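Local coordinates for protein beta-fructofuranosidase (Bifidobacterium adolescentis, PDB 6NOB) that probably hydrolyses terminal beta-fructofuranoside linkages in sugars such as sucrose, at residues Q381-T386 and E477-D482. Numbering follows the deposited sequence.
Sequences QVDGVT and ELHVRD
V382 sets its CG1 methyl, which sits between the backbone N and the carbonyl carbon (chi1 72°), 3.7 Å from CG2 of V480, and the two branched side chains cross obliquely. Its other methyl, CG2, lies near the carbonyl oxygen of L478, so the two branches of valine serve two places at once. V382 opens a type I' turn that ends at V385, a two-residue beta hairpin between strands 377-382 and 385-396. At the first corner phi is positive, which aspartate tolerates better than most residues, and D383 reaches across with its short carboxylate. OD2 accepts two bonds: on its anti lone pair from the backbone N of V480 (2.9 Å, 160°), and on its syn lone pair from ND1 of H479 at 2.7 Å. The carboxylate and imidazole planes are only 18° apart, and OD1 adds a weak bond to the same ND1. A water also bridges the carbonyl oxygens of D383 and V480. G384, with its positive phi, suits the second corner. Beyond it, V385 places CG2 3.9 Å from CG1 of V480, whose two methyls thus each meet one valine of the hairpin. V480 also packs on L485 of strand 484-489. H479 is held at its other nitrogen too, NE2 donating to OE2 of E477 at 2.8 Å. A leucine in place of H479 would probably leave E477 OE2 without its imidazole partner and D383 OD2 with just the V480 N-H. With a carboxylate at each nitrogen, the imidazole is likely to be biased toward its positively charged form, adding an electrostatic tie between hairpin turn and neighbouring propeller blade.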
loop_
_atom_site.group_PDB
_atom_site.type_symbol
_atom_site.label_atom_id
_atom_site.label_comp_id
_atom_site.label_asym_id
_atom_site.label_seq_id
_atom_site.Cartn_x
_atom_site.Cartn_y
_atom_site.Cartn_z
ATOM N N GLN A 381 -0.307 -15.658 12.386
ATOM C CA GLN A 381 0.579 -16.766 12.707
ATOM C C GLN A 381 0.984 -17.479 11.426
ATOM O O GLN A 381 0.154 -17.699 10.539
ATOM C CB GLN A 381 -0.087 -17.747 13.672
ATOM C CG GLN A 381 -0.168 -17.210 15.086
ATOM C CD GLN A 381 -1.051 -18.041 15.983
ATOM O OE1 GLN A 381 -1.752 -18.943 15.525
ATOM N NE2 GLN A 381 -1.027 -17.738 17.274
ATOM N N VAL A 382 2.263 -17.829 11.333
ATOM C CA VAL A 382 2.785 -18.548 10.176
ATOM C C VAL A 382 3.930 -19.440 10.640
ATOM O O VAL A 382 4.742 -19.045 11.483
ATOM C CB VAL A 382 3.213 -17.571 9.055
ATOM C CG1 VAL A 382 4.489 -16.824 9.423
ATOM C CG2 VAL A 382 3.380 -18.309 7.743
ATOM N N ASP A 383 3.968 -20.662 10.099
ATOM C CA ASP A 383 4.961 -21.671 10.456
ATOM C C ASP A 383 5.119 -21.794 11.972
ATOM O O ASP A 383 6.241 -21.907 12.478
ATOM C CB ASP A 383 6.316 -21.365 9.796
ATOM C CG ASP A 383 6.214 -21.166 8.277
ATOM O OD1 ASP A 383 5.723 -22.062 7.556
ATOM O OD2 ASP A 383 6.650 -20.103 7.793
ATOM N N GLY A 384 4.004 -21.761 12.704
ATOM C CA GLY A 384 4.010 -21.989 14.139
ATOM C C GLY A 384 4.480 -20.837 15.001
ATOM O O GLY A 384 4.756 -21.050 16.187
ATOM N N VAL A 385 4.574 -19.625 14.457
ATOM C CA VAL A 385 5.064 -18.465 15.193
ATOM C C VAL A 385 4.099 -17.304 14.984
ATOM O O VAL A 385 3.627 -17.074 13.865
ATOM C CB VAL A 385 6.492 -18.076 14.748
ATOM C CG1 VAL A 385 6.890 -16.720 15.318
ATOM C CG2 VAL A 385 7.491 -19.146 15.166
ATOM N N THR A 386 3.795 -16.585 16.065
ATOM C CA THR A 386 2.967 -15.389 15.976
ATOM C C THR A 386 3.822 -14.201 15.547
ATOM O O THR A 386 4.913 -13.987 16.085
ATOM C CB THR A 386 2.291 -15.093 17.315
ATOM O OG1 THR A 386 1.409 -16.169 17.663
ATOM C CG2 THR A 386 1.490 -13.797 17.235
ATOM N N GLU A 477 5.307 -13.493 -0.369
ATOM C CA GLU A 477 4.908 -14.571 0.521
ATOM C C GLU A 477 5.773 -14.529 1.774
ATOM O O GLU A 477 6.976 -14.267 1.702
ATOM C CB GLU A 477 5.046 -15.931 -0.172
ATOM C CG GLU A 477 4.574 -17.115 0.665
ATOM C CD GLU A 477 4.794 -18.450 -0.026
ATOM O OE1 GLU A 477 5.014 -18.456 -1.257
ATOM O OE2 GLU A 477 4.748 -19.492 0.665
ATOM N N LEU A 478 5.153 -14.791 2.922
ATOM C CA LEU A 478 5.820 -14.694 4.212
ATOM C C LEU A 478 6.002 -16.070 4.835
ATOM O O LEU A 478 5.097 -16.910 4.792
ATOM C CB LEU A 478 5.030 -13.798 5.169
ATOM C CG LEU A 478 4.861 -12.342 4.734
ATOM C CD1 LEU A 478 4.168 -11.537 5.825
ATOM C CD2 LEU A 478 6.208 -11.734 4.385
ATOM N N HIS A 479 7.179 -16.286 5.419
ATOM C CA HIS A 479 7.458 -17.456 6.237
ATOM C C HIS A 479 8.335 -17.028 7.407
ATOM O O HIS A 479 8.980 -15.978 7.374
ATOM C CB HIS A 479 8.144 -18.572 5.431
ATOM C CG HIS A 479 7.197 -19.386 4.607
ATOM N ND1 HIS A 479 6.408 -20.383 5.145
ATOM C CD2 HIS A 479 6.912 -19.354 3.283
ATOM C CE1 HIS A 479 5.674 -20.923 4.189
ATOM N NE2 HIS A 479 5.961 -20.317 3.050
ATOM N N VAL A 480 8.345 -17.849 8.454
ATOM C CA VAL A 480 9.227 -17.650 9.600
ATOM C C VAL A 480 10.189 -18.827 9.654
ATOM O O VAL A 480 9.767 -19.975 9.841
ATOM C CB VAL A 480 8.449 -17.513 10.917
ATOM C CG1 VAL A 480 9.387 -17.693 12.104
ATOM C CG2 VAL A 480 7.759 -16.158 10.985
ATOM N N ARG A 481 11.477 -18.542 9.482
ATOM C CA ARG A 481 12.527 -19.553 9.501
ATOM C C ARG A 481 13.523 -19.194 10.592
ATOM O O ARG A 481 14.134 -18.120 10.550
ATOM C CB ARG A 481 13.220 -19.651 8.140
ATOM C CG ARG A 481 12.258 -19.790 6.971
ATOM C CD ARG A 481 12.987 -20.132 5.684
ATOM N NE ARG A 481 12.308 -19.575 4.518
ATOM C CZ ARG A 481 11.323 -20.184 3.864
ATOM N NH1 ARG A 481 10.760 -19.598 2.814
ATOM N NH2 ARG A 481 10.900 -21.377 4.258
ATOM N N ASP A 482 13.682 -20.094 11.563
ATOM C CA ASP A 482 14.560 -19.874 12.711
ATOM C C ASP A 482 14.185 -18.587 13.446
ATOM O O ASP A 482 15.036 -17.773 13.814
ATOM C CB ASP A 482 16.028 -19.863 12.282
ATOM C CG ASP A 482 16.494 -21.216 11.778
ATOM O OD1 ASP A 482 17.045 -21.281 10.658
ATOM O OD2 ASP A 482 16.304 -22.215 12.504
HETATM O O HOH W 1 9.080 -21.289 12.041
#